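Local coordinates for Endoglucanase(Endo-1,4-beta-glucanase)protein (Pseudomonas stutzeri, PDB 6R2J), which probably hydrolyses beta-1,4-glucosidic linkages in cellulose-like glucans, as a family 5 endoglucanase, and binds cellobiose, at residues 59-62 with 63-66; 121-124 with 125-128; 215-219 with 220-224; 226-229 with 230-233. All blocks are in the same frame, centred on the assembly; numbering follows the deposited sequence.

Interaction 1 of 4, residues 59-62 with 63-66; sequences FIWE and RVQH
Arg63, Trp61 and Glu62 carry this one-turn contact, and each does so in a different way. Arg63 passes over Ile60 at a slant, its chain extended from CG to NE; CD rests on Ile60 CG1 at 3.7 Å and the guanidinium presents a face to Ile60 CD1, which sits toward the rim of that plane, 3.6 Å from Arg63 NH1. The nitrogens of that group are held beyond the contact, where NE, NH1 and NH2 donate to the backbone oxygens of Pro29, Phe23, Ala21 and Ile27, an array that fixes the rotation of a buried cation. Trp61 has CG anti to the backbone N (chi1 -179°), which lays the indole beside Gln65, the two side chains pointing the same way. There Trp61 NE1 donates to Gln65 OE1 at 2.9 Å. The bond is nearly straight, 172° at the hydrogen; the acceptor lies in the indole plane and offers a lone pair in its own carbonyl plane. Gln65 NE2 is used in turn by Ser70 O, so both ends of the amide are engaged. Glu62 contributes mainly backbone: its O lies 3.3 Å from His66 CD2, while its carboxylate turns to His105 N and Asn100 ND2. Gln65 N to Trp61 O, 2.8 Å, is the shortest backbone bond here, and Arg63 N adds a 3.2 Å bond to Ile60 O. A brief helical turn at about 61-64, directly following strand 54-59, belongs to a loop at the C-terminal end of a parallel strand in the TIM barrel.

Interaction 2 of 4, residues 121-124 with 125-128; sequences SVWR and KLAE
Lys125 N donates to Ser121 O at 2.6 Å, the shortest of four successive i to i+4 backbone bonds, with an N-H...O angle of 165°. Leu126 N to Val122 O and Ala127 N to Trp123 O follow at 2.7 Å each, and Glu128 N to Arg124 O completes the set at 3.0 Å. On the buried side Leu126 carries the side-chain contact. Its CG stands anti to the carbonyl carbon and the extended chi2 (172°) carries CD1 over a face of the Trp123 indole: CD1 is 4.0 Å from the centroid of the six-membered ring and only 13° off the ring normal, the geometry of a CH-pi contact. Leu126 CB adds a touch at Trp123 CE3, 3.9 Å. The indole is further placed by NE1, which donates to Ile141 O, and by the rings of Tyr139 and Tyr119. On the outer side Arg124 and Glu128 run side by side in the same direction; in the conformer given, Glu128 OE2 comes near the aliphatic Arg124 CG (3.8 Å), a contact that is doubtful because Glu128 is modelled twice. Arg124 NE instead forms a salt bridge with Glu165 of helix 152-166. Regular i to i+4 bonding, with an apolar flank inside and a charged flank outside, marks helix 116-130 as an amphipathic outer helix of the TIM barrel, packed on strand 93-98 through Met98.

Interaction 3 of 4, residues 215-219 with 220-224; sequences GKYMA and QTSRN
Ser222 sends its side chain back toward Met218: CB lies 3.2 Å from Met218 O, and OG, placed anti to the carbonyl carbon (chi1 -56°), donates to the same oxygen at 2.8 Å. The hydroxyl also lies 3.2 Å from Tyr217 CA and 3.5 Å from Tyr217 CD1, an oblique approach to the ring. Met218 O accepts a second bond, from Thr221 N at 3.2 Å, and the two donors approach from opposite faces of its carbonyl plane. This doubly gripped oxygen stands just ahead of a type I beta turn, Ala219 to Ser222, whose own closing bond, Ser222 N to Ala219 O, is weak at 3.4 Å. The turn belongs to the long loop between strand 201-206 and helix 229-244 of the TIM barrel, where Lys216 lines the glycan pocket and its NZ makes a weak hydrogen bond to O2 of a glucose unit of the bound cellobiose. A water ties the loop further, accepting from Met218 N and lying 2.6 Å from Thr221 OG1. Over the outer surface, Gln220 folds at chi2 (-89°) to run alongside Met218, bringing its OE1 to 3.3 Å from Met218 CB.

Interaction 4 of 4, residues 226-229 with 230-233; sequences DPMI and GVER
Ile229 and Arg233 meet one helical turn apart, with the arginine chain extended from CG to NE and one guanidinium face laid over Ile229 CG1. The branch gets there because CG1 is anti to the backbone N (chi1 -159°); it lies 3.5 Å from Arg233 NE, toward the rim of the plane. The chi2 of 54° then bends CD1 toward Glu232, whose OE1 it approaches to 3.3 Å, the two side chains crossing at about a right angle. Beyond the isoleucine, Arg233 NH1 donates to Asp210 O and Tyr208 O, and the cation also meets Phe213 of the glycan pocket in a cation-pi contact. All this sits at the N-terminal end of helix 229-244 of the TIM barrel, where Asp226 caps the entering turn: its OD1 accepts from Met228 N at 2.6 Å, through the anti lone pair. The type I beta turn from Asp226 to Ile229 leads into regular bonding, with Glu232 N to Met228 O at 2.8 Å and Arg233 N to Ile229 O at 2.9 Å. Met228 bends at both chi2 and chi3, running beside Val231 so that its CE reaches Val231 CG2 at 4.0 Å. Glu232, extended beyond CG, returns over Met228 with OE2 3.5 Å from Met228 CB. A water donates to Asp226 OD2 and to Glu232 OE2, bridging two carboxylates whose like charges lie close together, a proximity its two donated bonds would probably ease.

In the fold
From the N terminus the four contacts follow in series, none enclosing or crossing another, and each closes only a local turn. Interaction 1 shapes the exit from strand 54-59, and interaction 2 lies within helix 116-130. Although far apart in sequence, these two touch: Trp61 NE1 lies 3.4 Å from Val122 CG2, and Phe59 CZ lies 4.1 Å from Leu126 CD1, joining the post-strand turn to the outer helix. Interactions 3 and 4, with centres about 15 Å apart, share the connection from strand 201-206 to helix 229-244, one in its loop and the other at the helix start. Interactions 2 and 4 fall on opposite sides of the chain's centre, their centres about 38 Å apart.

Interaction 1 of 4, residues 59-62 with 63-66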
# COMPACT_ATOMS: atom_id res chain seq x y z
N PHE A 59 -9.16 0.17 -1.01
CA PHE A 59 -10.60 0.30 -0.93
C PHE A 59 -10.85 1.60 -0.15
O PHE A 59 -9.92 2.19 0.44
CB PHE A 59 -11.19 -0.96 -0.31
CG PHE A 59 -10.93 -1.05 1.16
CD1 PHE A 59 -9.72 -1.51 1.62
CD2 PHE A 59 -11.88 -0.58 2.07
CE1 PHE A 59 -9.47 -1.57 2.99
CE2 PHE A 59 -11.64 -0.60 3.42
CZ PHE A 59 -10.44 -1.12 3.89
N ILE A 60 -12.10 2.06 -0.16
CA ILE A 60 -12.42 3.25 0.63
C ILE A 60 -13.44 2.93 1.72
O ILE A 60 -14.35 2.10 1.56
CB ILE A 60 -12.80 4.50 -0.20
CG1 ILE A 60 -14.06 4.25 -1.04
CG2 ILE A 60 -11.57 4.93 -1.07
CD1 ILE A 60 -14.53 5.49 -1.77
N TRP A 61 -13.29 3.63 2.84
CA TRP A 61 -14.20 3.46 3.97
C TRP A 61 -15.65 3.75 3.57
O TRP A 61 -16.57 3.00 3.95
CB TRP A 61 -13.67 4.35 5.11
CG TRP A 61 -14.41 4.34 6.38
CD1 TRP A 61 -15.54 3.61 6.71
CD2 TRP A 61 -14.10 5.14 7.52
NE1 TRP A 61 -15.94 3.93 7.98
CE2 TRP A 61 -15.07 4.86 8.51
CE3 TRP A 61 -13.09 6.07 7.81
CZ2 TRP A 61 -15.06 5.46 9.75
CZ3 TRP A 61 -13.10 6.69 9.04
CH2 TRP A 61 -14.09 6.39 10.00
N GLU A 62 -15.86 4.76 2.72
CA GLU A 62 -17.21 5.18 2.34
C GLU A 62 -17.98 4.08 1.62
O GLU A 62 -19.21 4.11 1.61
CB GLU A 62 -17.11 6.43 1.47
CG GLU A 62 -16.65 7.68 2.22
CD GLU A 62 -15.12 7.87 2.25
OE1 GLU A 62 -14.39 6.95 1.85
OE2 GLU A 62 -14.65 8.95 2.69
N ARG A 63 -17.31 3.12 1.02
CA ARG A 63 -18.00 2.04 0.35
C ARG A 63 -18.22 0.83 1.25
O ARG A 63 -19.10 0.02 0.93
CB ARG A 63 -17.27 1.68 -0.97
CG ARG A 63 -17.42 2.76 -2.03
CD ARG A 63 -16.54 2.57 -3.27
NE ARG A 63 -16.80 3.66 -4.23
CZ ARG A 63 -15.90 4.25 -5.02
NH1 ARG A 63 -14.65 3.86 -5.03
NH2 ARG A 63 -16.28 5.24 -5.84
N VAL A 64 -17.42 0.66 2.31
CA VAL A 64 -17.67 -0.40 3.30
C VAL A 64 -18.66 0.06 4.36
O VAL A 64 -19.34 -0.78 4.97
CB VAL A 64 -16.42 -1.02 3.98
CG1 VAL A 64 -15.54 -1.73 2.95
CG2 VAL A 64 -15.68 0.04 4.80
N GLN A 65 -18.72 1.37 4.62
CA GLN A 65 -19.65 1.95 5.59
C GLN A 65 -20.16 3.26 5.00
O GLN A 65 -19.49 4.30 5.04
CB GLN A 65 -18.98 2.16 6.95
CG GLN A 65 -19.99 2.46 8.06
CD GLN A 65 -19.35 2.55 9.43
OE1 GLN A 65 -18.22 3.00 9.55
NE2 GLN A 65 -20.06 2.10 10.46
N HIS A 66 -21.39 3.24 4.48
CA HIS A 66 -21.91 4.44 3.82
C HIS A 66 -22.09 5.61 4.79
O HIS A 66 -22.04 6.78 4.38
CB HIS A 66 -23.26 4.14 3.17
CG HIS A 66 -23.18 3.27 1.96
ND1 HIS A 66 -24.28 2.94 1.19
CD2 HIS A 66 -22.13 2.63 1.39
CE1 HIS A 66 -23.91 2.15 0.20
NE2 HIS A 66 -22.61 1.93 0.31

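Interaction 2 of 4, residues 121-124 with 125-128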
# COMPACT_ATOMS: atom_id res chain seq x y z
N SER A 121 -13.92 1.61 15.39
CA SER A 121 -14.99 0.61 15.25
C SER A 121 -14.97 -0.03 13.87
O SER A 121 -15.07 -1.25 13.74
CB SER A 121 -16.36 1.23 15.52
OG SER A 121 -17.38 0.37 15.05
N VAL A 122 -14.83 0.79 12.82
CA VAL A 122 -14.85 0.26 11.47
C VAL A 122 -13.70 -0.72 11.29
O VAL A 122 -13.86 -1.76 10.65
CB VAL A 122 -14.94 1.36 10.38
CG1 VAL A 122 -13.66 2.09 10.18
CG2 VAL A 122 -15.46 0.71 9.10
N TRP A 123 -12.54 -0.43 11.90
CA TRP A 123 -11.41 -1.36 11.77
C TRP A 123 -11.63 -2.60 12.63
O TRP A 123 -11.35 -3.73 12.20
CB TRP A 123 -10.09 -0.64 12.06
CG TRP A 123 -9.45 -0.20 10.76
CD1 TRP A 123 -9.14 1.09 10.37
CD2 TRP A 123 -9.08 -1.04 9.68
NE1 TRP A 123 -8.61 1.08 9.09
CE2 TRP A 123 -8.56 -0.21 8.64
CE3 TRP A 123 -9.15 -2.42 9.46
CZ2 TRP A 123 -8.10 -0.73 7.43
CZ3 TRP A 123 -8.69 -2.93 8.23
CH2 TRP A 123 -8.15 -2.08 7.25
N ARG A 124 -12.16 -2.40 13.83
CA ARG A 124 -12.56 -3.55 14.62
C ARG A 124 -13.54 -4.41 13.84
O ARG A 124 -13.39 -5.63 13.77
CB ARG A 124 -13.14 -3.08 15.95
CG ARG A 124 -13.20 -4.23 16.96
CD ARG A 124 -13.90 -3.84 18.25
NE ARG A 124 -13.30 -2.70 18.94
CZ ARG A 124 -13.78 -1.46 18.90
NH1 ARG A 124 -14.88 -1.20 18.21
NH2 ARG A 124 -13.17 -0.49 19.55
N LYS A 125 -14.56 -3.79 13.25
CA LYS A 125 -15.55 -4.55 12.50
C LYS A 125 -14.93 -5.20 11.28
O LYS A 125 -15.24 -6.36 10.99
CB LYS A 125 -16.72 -3.66 12.08
CG LYS A 125 -17.83 -3.53 13.11
CD LYS A 125 -18.99 -2.82 12.47
CE LYS A 125 -20.17 -2.69 13.41
NZ LYS A 125 -20.08 -1.42 14.17
N LEU A 126 -14.08 -4.48 10.53
CA LEU A 126 -13.41 -5.10 9.39
C LEU A 126 -12.51 -6.27 9.81
O LEU A 126 -12.48 -7.31 9.15
CB LEU A 126 -12.59 -4.06 8.62
CG LEU A 126 -13.36 -2.99 7.85
CD1 LEU A 126 -12.42 -1.93 7.33
CD2 LEU A 126 -14.13 -3.65 6.74
N ALA A 127 -11.76 -6.11 10.91
CA ALA A 127 -10.88 -7.19 11.35
C ALA A 127 -11.68 -8.42 11.77
O ALA A 127 -11.21 -9.55 11.59
CB ALA A 127 -9.98 -6.69 12.49
N GLU A 128 -12.89 -8.23 12.32
CA GLU A 128 -13.79 -9.34 12.61
C GLU A 128 -14.20 -10.07 11.33
O GLU A 128 -14.36 -11.29 11.33
CB GLU A 128 -15.04 -8.83 13.33
CG GLU A 128 -14.87 -8.38 14.80
CD GLU A 128 -16.09 -7.59 15.33
OE1 GLU A 128 -17.20 -7.77 14.78
OE2 GLU A 128 -15.96 -6.80 16.29

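Interaction 3 of 4, residues 215-219 with 220-224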
# COMPACT_ATOMS: atom_id res chain seq x y z
N GLY A 215 4.03 11.95 -8.07
CA GLY A 215 3.70 10.80 -8.87
C GLY A 215 2.73 11.08 -10.00
O GLY A 215 2.32 10.13 -10.68
N LYS A 216 2.36 12.35 -10.22
CA LYS A 216 1.54 12.72 -11.37
C LYS A 216 2.36 12.78 -12.65
O LYS A 216 1.83 12.60 -13.75
CB LYS A 216 0.89 14.09 -11.17
CG LYS A 216 0.04 14.24 -9.95
CD LYS A 216 -0.41 15.75 -9.82
CE LYS A 216 -0.36 16.27 -8.36
NZ LYS A 216 -1.00 15.36 -7.33
N TYR A 217 3.67 13.03 -12.53
CA TYR A 217 4.58 13.04 -13.66
C TYR A 217 4.11 14.02 -14.74
O TYR A 217 4.02 13.70 -15.93
CB TYR A 217 4.75 11.63 -14.20
CG TYR A 217 5.59 10.77 -13.31
CD1 TYR A 217 6.97 10.83 -13.36
CD2 TYR A 217 5.01 9.89 -12.40
CE1 TYR A 217 7.76 10.04 -12.55
CE2 TYR A 217 5.80 9.08 -11.56
CZ TYR A 217 7.18 9.16 -11.65
OH TYR A 217 8.00 8.38 -10.86
N MET A 218 3.83 15.24 -14.32
CA MET A 218 3.58 16.30 -15.28
C MET A 218 4.85 16.59 -16.08
O MET A 218 5.97 16.28 -15.65
CB MET A 218 3.12 17.56 -14.56
CG MET A 218 1.84 17.27 -13.76
SD MET A 218 1.14 18.72 -13.06
CE MET A 218 1.93 18.61 -11.43
N ALA A 219 4.66 17.15 -17.27
CA ALA A 219 5.78 17.30 -18.20
C ALA A 219 6.86 18.20 -17.61
O ALA A 219 8.05 17.89 -17.69
CB ALA A 219 5.29 17.85 -19.55
N GLN A 220 6.47 19.33 -17.03
CA GLN A 220 7.47 20.28 -16.54
C GLN A 220 8.25 19.75 -15.34
O GLN A 220 9.38 20.20 -15.10
CB GLN A 220 6.78 21.63 -16.26
CG GLN A 220 6.06 21.75 -14.89
CD GLN A 220 4.59 21.29 -14.90
OE1 GLN A 220 4.18 20.47 -15.75
NE2 GLN A 220 3.81 21.81 -13.95
N THR A 221 7.70 18.79 -14.61
CA THR A 221 8.30 18.31 -13.38
C THR A 221 8.97 16.96 -13.55
O THR A 221 9.42 16.36 -12.56
CB THR A 221 7.23 18.21 -12.30
OG1 THR A 221 6.30 17.18 -12.66
CG2 THR A 221 6.46 19.56 -12.13
N SER A 222 9.04 16.46 -14.78
CA SER A 222 9.56 15.13 -15.05
C SER A 222 10.67 15.16 -16.10
O SER A 222 10.98 14.11 -16.68
CB SER A 222 8.45 14.19 -15.51
OG SER A 222 7.40 14.14 -14.56
N ARG A 223 11.32 16.31 -16.28
CA ARG A 223 12.27 16.49 -17.36
C ARG A 223 13.69 16.13 -16.98
O ARG A 223 14.53 15.94 -17.87
CB ARG A 223 12.26 17.93 -17.84
CG ARG A 223 10.89 18.38 -18.28
CD ARG A 223 10.99 19.65 -19.09
NE ARG A 223 10.89 20.82 -18.24
CZ ARG A 223 11.29 22.03 -18.60
NH1 ARG A 223 11.78 22.21 -19.80
NH2 ARG A 223 11.17 23.06 -17.78
N ASN A 224 14.00 16.01 -15.70
CA ASN A 224 15.36 15.74 -15.28
C ASN A 224 15.33 14.81 -14.08
O ASN A 224 15.48 15.26 -12.95
CB ASN A 224 16.12 17.01 -14.94
CG ASN A 224 16.92 17.54 -16.11
OD1 ASN A 224 16.85 18.73 -16.43
ND2 ASN A 224 17.68 16.67 -16.75
O HOH W 1 4.27 16.11 -11.37

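Interaction 4 of 4, residues 226-229 with 230-233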
# COMPACT_ATOMS: atom_id res chain seq x y z
N ASP A 226 17.10 12.15 -11.95
CA ASP A 226 18.40 11.54 -11.66
C ASP A 226 18.25 10.03 -11.51
O ASP A 226 17.27 9.55 -10.94
CB ASP A 226 18.96 12.13 -10.37
CG ASP A 226 20.38 11.67 -10.09
OD1 ASP A 226 20.60 10.45 -9.93
OD2 ASP A 226 21.29 12.55 -10.01
N PRO A 227 19.19 9.23 -12.02
CA PRO A 227 19.06 7.77 -11.84
C PRO A 227 19.04 7.32 -10.37
O PRO A 227 18.62 6.20 -10.06
CB PRO A 227 20.28 7.20 -12.60
CG PRO A 227 21.20 8.40 -12.87
CD PRO A 227 20.29 9.59 -12.94
N MET A 228 19.49 8.16 -9.45
CA MET A 228 19.57 7.80 -8.04
C MET A 228 18.52 8.49 -7.16
O MET A 228 18.53 8.32 -5.93
CB MET A 228 20.99 8.10 -7.50
CG MET A 228 22.09 7.24 -8.10
SD MET A 228 21.85 5.46 -7.82
CE MET A 228 22.51 5.22 -6.17
N ILE A 229 17.61 9.25 -7.77
CA ILE A 229 16.59 9.97 -7.01
C ILE A 229 15.73 9.00 -6.22
O ILE A 229 15.27 9.33 -5.12
CB ILE A 229 15.80 10.90 -7.95
CG1 ILE A 229 15.11 12.01 -7.17
CG2 ILE A 229 14.72 10.16 -8.73
CD1 ILE A 229 16.03 12.81 -6.27
N GLY A 230 15.55 7.78 -6.71
CA GLY A 230 14.78 6.83 -5.94
C GLY A 230 15.53 6.42 -4.69
O GLY A 230 14.95 6.34 -3.61
N VAL A 231 16.83 6.16 -4.81
CA VAL A 231 17.61 5.79 -3.63
C VAL A 231 17.71 6.97 -2.65
O VAL A 231 17.66 6.79 -1.42
CB VAL A 231 19.00 5.26 -4.03
CG1 VAL A 231 19.79 5.02 -2.74
CG2 VAL A 231 18.91 4.02 -4.89
N GLU A 232 17.88 8.18 -3.19
CA GLU A 232 17.98 9.35 -2.34
C GLU A 232 16.69 9.62 -1.59
O GLU A 232 16.73 10.08 -0.45
CB GLU A 232 18.37 10.54 -3.21
CG GLU A 232 19.76 10.43 -3.81
CD GLU A 232 19.97 11.36 -5.01
OE1 GLU A 232 19.14 12.31 -5.22
OE2 GLU A 232 20.99 11.16 -5.74
N ARG A 233 15.53 9.37 -2.22
CA ARG A 233 14.25 9.55 -1.56
C ARG A 233 13.89 8.38 -0.65
O ARG A 233 13.12 8.56 0.29
CB ARG A 233 13.16 9.86 -2.60
CG ARG A 233 13.38 11.23 -3.26
CD ARG A 233 12.32 11.64 -4.25
NE ARG A 233 12.63 12.96 -4.82
CZ ARG A 233 11.95 13.55 -5.80
NH1 ARG A 233 10.91 12.95 -6.35
NH2 ARG A 233 12.29 14.74 -6.23
O HOH W 2 22.48 12.65 -7.85
O HOH W 3 16.90 5.51 -7.91